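Phosphosugar isomerase (Escherichia coli O6:H1, PDB 5UQI) probably interconverts arabinose 5-phosphate and ribulose 5-phosphate as a sugar isomerase (SIS) domain enzyme of the GutQ/KpsF subfamily. Local coordinates at residues H12-E17 / K144-N149; T64-T70 / V168-S173. All coordinates share one frame. Residues are numbered along the deposited sequence.

Contact 1 of 2, residues H12-E17 / K144-N149; sequences HFMHNE and KSEADN
A surface helix-to-loop contact sets one face of the N-terminal helix 3-25 against the loop that leads from strand 137-140, last of the parallel sheet in this SIS domain, to helix 156-175. Residues 12-17 are helix; residues 144-149 form no regular element. The CA atoms come closest at Asn16 and Ala147, 5.4 Å apart, and Asn16 CB lies 3.8 Å from Ala147 CB. Asn16 ND2 (chi1 m) donates a hydrogen bond to Ala147 O at 3.0 Å, and the same carbonyl meets CD1 at the edge of the Phe13 ring at 3.4 Å. The Lys144 side chain, bent at its base (chi1 24°, chi2 p) and t beyond, reaches the helix backbone, NZ giving a weak hydrogen bond to Asn16 O (3.3 Å). The Asp148 side chain, about 9 Å from the bound arabinose-5-phosphate, is hydrogen-bonded to the backbone nitrogens of Leu152 and Ala153. One water joins both segments, 2.9 Å from His12 NE2, and donates to Ala147 O (2.8 Å) and Asn149 OD1 (2.6 Å).

Contact 2 of 2, residues T64-T70 / V168-S173; sequences TFASTGT and VALALS
Phe65 and Ala169 form the apolar centre where two helices of the SIS alpha/beta fold meet near their C-terminal ends; their CA atoms are 5.1 Å apart. With chi1 near -91°, the Phe65 ring places CD1 3.5 Å from Ala169 CB, CZ 3.9 Å from Val168 CG1 and CE2 3.9 Å from Leu172 CD1, while Phe48 packs edge-to-face with it. Thr64 CG2 adds a contact of 3.8 Å to Ala169 CB. Residues 168-173 stay helical, but helix 52-67 stops here in a Schellman motif: Thr70 N hydrogen-bonds to Phe65 O (2.9 Å) and Gly69 N to Ala66 O (3.2 Å), with Gly69 as C-prime residue at phi 107°. The turn brings polar groups to the second helix. Thr68 OG1 donates to Thr64 O at 2.8 Å, and a water 2.8 Å from Thr70 OG1 donates to Thr68 OG1 and Ala169 O, each also at 2.8 Å. At the far end, Ser173, chi1 t, donates its OG proton to Thr68 O at 2.7 Å.

Helix 156-175 relates the two sites: its C-terminal part is one side of contact 2, while contact 1 uses the loop leading into it. Glu146 of that loop is hydrogen-bonded to Ser157 and Glu17 of helix 3-25 to Thr159, both near the helix start. Their centres are 28 Å apart and their nearest atoms about 16 Å. Contact 1 lies at the surface and is largely polar, with a single buried residue, Ala147. Contact 2 is mostly buried, joining two helices through an aromatic and aliphatic cluster with hydroxyls at its border. Each includes a water bridging its segments through a backbone carbonyl. Leu172 of contact 2 also packs against helix 32-41, while Ala147 of contact 1 touches Cys156.

Contact 1 of 2, residues H12-E17 / K144-N149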
loop_
_atom_site.group_PDB
_atom_site.type_symbol
_atom_site.label_atom_id
_atom_site.label_comp_id
_atom_site.label_asym_id
_atom_site.label_seq_id
_atom_site.Cartn_x
_atom_site.Cartn_y
_atom_site.Cartn_z
ATOM N N HIS A 12 -23.978 -8.573 -0.308
ATOM C CA HIS A 12 -23.769 -8.145 1.090
ATOM C C HIS A 12 -22.240 -7.934 1.296
ATOM O O HIS A 12 -21.799 -6.905 1.808
ATOM C CB HIS A 12 -24.341 -9.190 2.089
ATOM C CG HIS A 12 -23.823 -9.047 3.497
ATOM N ND1 HIS A 12 -24.260 -8.053 4.354
ATOM C CD2 HIS A 12 -22.882 -9.749 4.187
ATOM C CE1 HIS A 12 -23.624 -8.157 5.509
ATOM N NE2 HIS A 12 -22.786 -9.178 5.437
ATOM N N PHE A 13 -21.446 -8.907 0.834
ATOM C CA PHE A 13 -20.016 -8.793 1.101
ATOM C C PHE A 13 -19.428 -7.660 0.268
ATOM O O PHE A 13 -18.541 -6.935 0.733
ATOM C CB PHE A 13 -19.324 -10.118 0.811
ATOM C CG PHE A 13 -19.679 -11.223 1.788
ATOM C CD1 PHE A 13 -19.427 -11.100 3.155
ATOM C CD2 PHE A 13 -20.256 -12.399 1.330
ATOM C CE1 PHE A 13 -19.768 -12.137 4.060
ATOM C CE2 PHE A 13 -20.555 -13.452 2.229
ATOM C CZ PHE A 13 -20.341 -13.320 3.592
ATOM N N MET A 14 -19.866 -7.545 -0.992
ATOM C CA MET A 14 -19.431 -6.443 -1.855
ATOM C C MET A 14 -19.761 -5.100 -1.261
ATOM O O MET A 14 -18.945 -4.186 -1.275
ATOM C CB MET A 14 -20.019 -6.555 -3.294
ATOM C CG MET A 14 -19.655 -7.845 -4.000
ATOM S SD MET A 14 -20.245 -7.709 -5.708
ATOM C CE MET A 14 -19.282 -6.382 -6.424
ATOM N N HIS A 15 -20.974 -5.017 -0.697
ATOM C CA HIS A 15 -21.385 -3.774 -0.099
ATOM C C HIS A 15 -20.537 -3.401 1.134
ATOM O O HIS A 15 -20.230 -2.202 1.294
ATOM C CB HIS A 15 -22.876 -3.900 0.282
ATOM C CG HIS A 15 -23.403 -2.720 1.032
ATOM N ND1 HIS A 15 -23.654 -1.502 0.437
ATOM C CD2 HIS A 15 -23.719 -2.580 2.341
ATOM C CE1 HIS A 15 -24.091 -0.656 1.355
ATOM N NE2 HIS A 15 -24.156 -1.288 2.512
ATOM N N ASN A 16 -20.129 -4.406 1.939
ATOM C CA ASN A 16 -19.258 -4.133 3.088
ATOM C C ASN A 16 -17.961 -3.486 2.565
ATOM O O ASN A 16 -17.433 -2.535 3.173
ATOM C CB ASN A 16 -18.916 -5.418 3.859
ATOM C CG ASN A 16 -20.072 -5.882 4.714
ATOM O OD1 ASN A 16 -21.061 -5.149 4.843
ATOM N ND2 ASN A 16 -19.959 -7.061 5.311
ATOM N N GLU A 17 -17.428 -4.024 1.473
ATOM C CA GLU A 17 -16.162 -3.440 0.928
ATOM C C GLU A 17 -16.353 -2.038 0.381
ATOM O O GLU A 17 -15.542 -1.122 0.602
ATOM C CB GLU A 17 -15.491 -4.360 -0.147
ATOM C CG GLU A 17 -15.090 -5.687 0.439
ATOM C CD GLU A 17 -14.026 -6.379 -0.372
ATOM O OE1 GLU A 17 -13.468 -5.753 -1.304
ATOM O OE2 GLU A 17 -13.803 -7.565 -0.084
ATOM N N LYS A 144 -12.366 -0.064 9.693
ATOM C CA LYS A 144 -13.216 -0.409 10.848
ATOM C C LYS A 144 -13.299 -1.905 11.163
ATOM O O LYS A 144 -13.154 -2.331 12.326
ATOM C CB LYS A 144 -14.650 0.153 10.619
ATOM C CG LYS A 144 -15.079 0.402 9.140
ATOM C CD LYS A 144 -15.589 -0.835 8.344
ATOM C CE LYS A 144 -16.366 -0.467 7.066
ATOM N NZ LYS A 144 -16.965 -1.608 6.285
ATOM N N SER A 145 -13.568 -2.687 10.118
ATOM C CA SER A 145 -13.877 -4.109 10.209
ATOM C C SER A 145 -13.504 -4.754 8.874
ATOM O O SER A 145 -13.300 -4.057 7.871
ATOM C CB SER A 145 -15.383 -4.297 10.412
ATOM O OG SER A 145 -15.667 -5.630 10.825
ATOM N N GLU A 146 -13.448 -6.075 8.860
ATOM C CA GLU A 146 -13.407 -6.813 7.579
ATOM C C GLU A 146 -14.815 -7.171 7.134
ATOM O O GLU A 146 -15.768 -6.887 7.858
ATOM C CB GLU A 146 -12.509 -8.045 7.668
ATOM C CG GLU A 146 -11.049 -7.712 7.994
ATOM C CD GLU A 146 -10.263 -6.960 6.912
ATOM O OE1 GLU A 146 -10.819 -6.568 5.826
ATOM O OE2 GLU A 146 -9.056 -6.753 7.183
ATOM N N ALA A 147 -14.953 -7.750 5.936
ATOM C CA ALA A 147 -16.285 -7.984 5.363
ATOM C C ALA A 147 -16.925 -9.257 5.892
ATOM O O ALA A 147 -18.142 -9.406 5.783
ATOM C CB ALA A 147 -16.203 -8.007 3.824
ATOM N N ASP A 148 -16.132 -10.165 6.466
ATOM C CA ASP A 148 -16.672 -11.476 6.892
ATOM C C ASP A 148 -17.330 -11.328 8.276
ATOM O O ASP A 148 -17.023 -10.375 8.998
ATOM C CB ASP A 148 -15.585 -12.579 6.895
ATOM C CG ASP A 148 -14.345 -12.228 7.746
ATOM O OD1 ASP A 148 -13.841 -11.075 7.660
ATOM O OD2 ASP A 148 -13.870 -13.137 8.518
ATOM N N ASN A 149 -18.209 -12.257 8.659
ATOM C CA ASN A 149 -18.895 -12.126 9.964
ATOM C C ASN A 149 -17.923 -12.129 11.137
ATOM O O ASN A 149 -18.101 -11.361 12.093
ATOM C CB ASN A 149 -20.000 -13.166 10.125
ATOM C CG ASN A 149 -21.215 -12.865 9.244
ATOM O OD1 ASN A 149 -21.110 -12.232 8.171
ATOM N ND2 ASN A 149 -22.384 -13.336 9.685
HETATM O O HOH W 1 -20.566 -9.866 7.127
#

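Contact 2 of 2, residues T64-T70 / V168-S173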
loop_
_atom_site.group_PDB
_atom_site.type_symbol
_atom_site.label_atom_id
_atom_site.label_comp_id
_atom_site.label_asym_id
_atom_site.label_seq_id
_atom_site.Cartn_x
_atom_site.Cartn_y
_atom_site.Cartn_z
ATOM N N THR A 64 1.558 -1.025 -10.561
ATOM C CA THR A 64 0.730 0.136 -11.025
ATOM C C THR A 64 1.575 1.426 -10.997
ATOM O O THR A 64 1.527 2.217 -11.945
ATOM C CB THR A 64 -0.508 0.201 -10.141
ATOM O OG1 THR A 64 -1.373 -0.843 -10.682
ATOM C CG2 THR A 64 -1.261 1.496 -10.377
ATOM N N PHE A 65 2.390 1.605 -9.945
ATOM C CA PHE A 65 3.269 2.782 -9.936
ATOM C C PHE A 65 4.165 2.730 -11.151
ATOM O O PHE A 65 4.287 3.722 -11.892
ATOM C CB PHE A 65 4.180 2.768 -8.647
ATOM C CG PHE A 65 3.576 3.497 -7.466
ATOM C CD1 PHE A 65 2.248 3.263 -6.990
ATOM C CD2 PHE A 65 4.405 4.343 -6.769
ATOM C CE1 PHE A 65 1.734 4.013 -5.913
ATOM C CE2 PHE A 65 3.902 5.046 -5.663
ATOM C CZ PHE A 65 2.593 4.875 -5.253
ATOM N N ALA A 66 4.799 1.575 -11.415
ATOM C CA ALA A 66 5.755 1.498 -12.516
ATOM C C ALA A 66 5.096 1.751 -13.875
ATOM O O ALA A 66 5.681 2.461 -14.755
ATOM C CB ALA A 66 6.401 0.120 -12.537
ATOM N N SER A 67 3.930 1.177 -14.054
ATOM C CA SER A 67 3.214 1.223 -15.364
ATOM C C SER A 67 2.704 2.614 -15.634
ATOM O O SER A 67 2.431 2.892 -16.813
ATOM C CB SER A 67 2.068 0.238 -15.383
ATOM O OG SER A 67 1.112 0.543 -14.462
ATOM N N THR A 68 2.625 3.442 -14.609
ATOM C CA THR A 68 2.106 4.823 -14.770
ATOM C C THR A 68 3.203 5.845 -14.555
ATOM O O THR A 68 2.864 7.032 -14.404
ATOM C CB THR A 68 0.936 5.082 -13.854
ATOM O OG1 THR A 68 1.342 4.949 -12.488
ATOM C CG2 THR A 68 -0.241 4.099 -14.099
ATOM N N GLY A 69 4.472 5.446 -14.560
ATOM C CA GLY A 69 5.582 6.382 -14.605
ATOM C C GLY A 69 6.417 6.625 -13.368
ATOM O O GLY A 69 7.281 7.474 -13.379
ATOM N N THR A 70 6.152 5.867 -12.293
ATOM C CA THR A 70 6.969 5.984 -11.081
ATOM C C THR A 70 7.725 4.628 -10.866
ATOM O O THR A 70 7.088 3.705 -10.382
ATOM C CB THR A 70 6.045 6.281 -9.895
ATOM O OG1 THR A 70 5.330 7.518 -10.156
ATOM C CG2 THR A 70 6.869 6.420 -8.607
ATOM N N VAL A 168 -3.033 7.279 -5.443
ATOM C CA VAL A 168 -1.725 7.893 -5.318
ATOM C C VAL A 168 -0.914 7.752 -6.595
ATOM O O VAL A 168 -0.330 8.707 -7.115
ATOM C CB VAL A 168 -0.991 7.365 -4.079
ATOM C CG1 VAL A 168 0.435 7.899 -4.080
ATOM C CG2 VAL A 168 -1.797 7.746 -2.817
ATOM N N ALA A 169 -0.853 6.524 -7.142
ATOM C CA ALA A 169 -0.131 6.285 -8.366
ATOM C C ALA A 169 -0.664 7.191 -9.499
ATOM O O ALA A 169 0.142 7.759 -10.229
ATOM C CB ALA A 169 -0.311 4.775 -8.785
ATOM N N LEU A 170 -1.990 7.235 -9.635
ATOM C CA LEU A 170 -2.578 8.029 -10.742
ATOM C C LEU A 170 -2.364 9.524 -10.542
ATOM O O LEU A 170 -2.131 10.222 -11.549
ATOM C CB LEU A 170 -4.051 7.693 -10.948
ATOM C CG LEU A 170 -4.253 6.251 -11.479
ATOM C CD1 LEU A 170 -5.741 5.858 -11.454
ATOM C CD2 LEU A 170 -3.621 5.982 -12.833
ATOM N N ALA A 171 -2.370 9.999 -9.285
ATOM C CA ALA A 171 -2.108 11.435 -9.045
ATOM C C ALA A 171 -0.654 11.748 -9.371
ATOM O O ALA A 171 -0.378 12.702 -10.059
ATOM C CB ALA A 171 -2.401 11.761 -7.604
ATOM N N LEU A 172 0.309 10.879 -8.968
ATOM C CA LEU A 172 1.716 11.125 -9.319
ATOM C C LEU A 172 1.866 11.132 -10.860
ATOM O O LEU A 172 2.616 11.947 -11.395
ATOM C CB LEU A 172 2.668 10.043 -8.721
ATOM C CG LEU A 172 2.793 10.073 -7.213
ATOM C CD1 LEU A 172 3.427 8.742 -6.789
ATOM C CD2 LEU A 172 3.684 11.251 -6.830
ATOM N N SER A 173 1.162 10.211 -11.536
ATOM C CA SER A 173 1.277 10.040 -12.979
ATOM C C SER A 173 0.784 11.326 -13.676
ATOM O O SER A 173 1.497 11.857 -14.556
ATOM C CB SER A 173 0.429 8.826 -13.399
ATOM O OG SER A 173 0.674 8.516 -14.778
HETATM O O HOH W 2 2.713 6.709 -10.773
#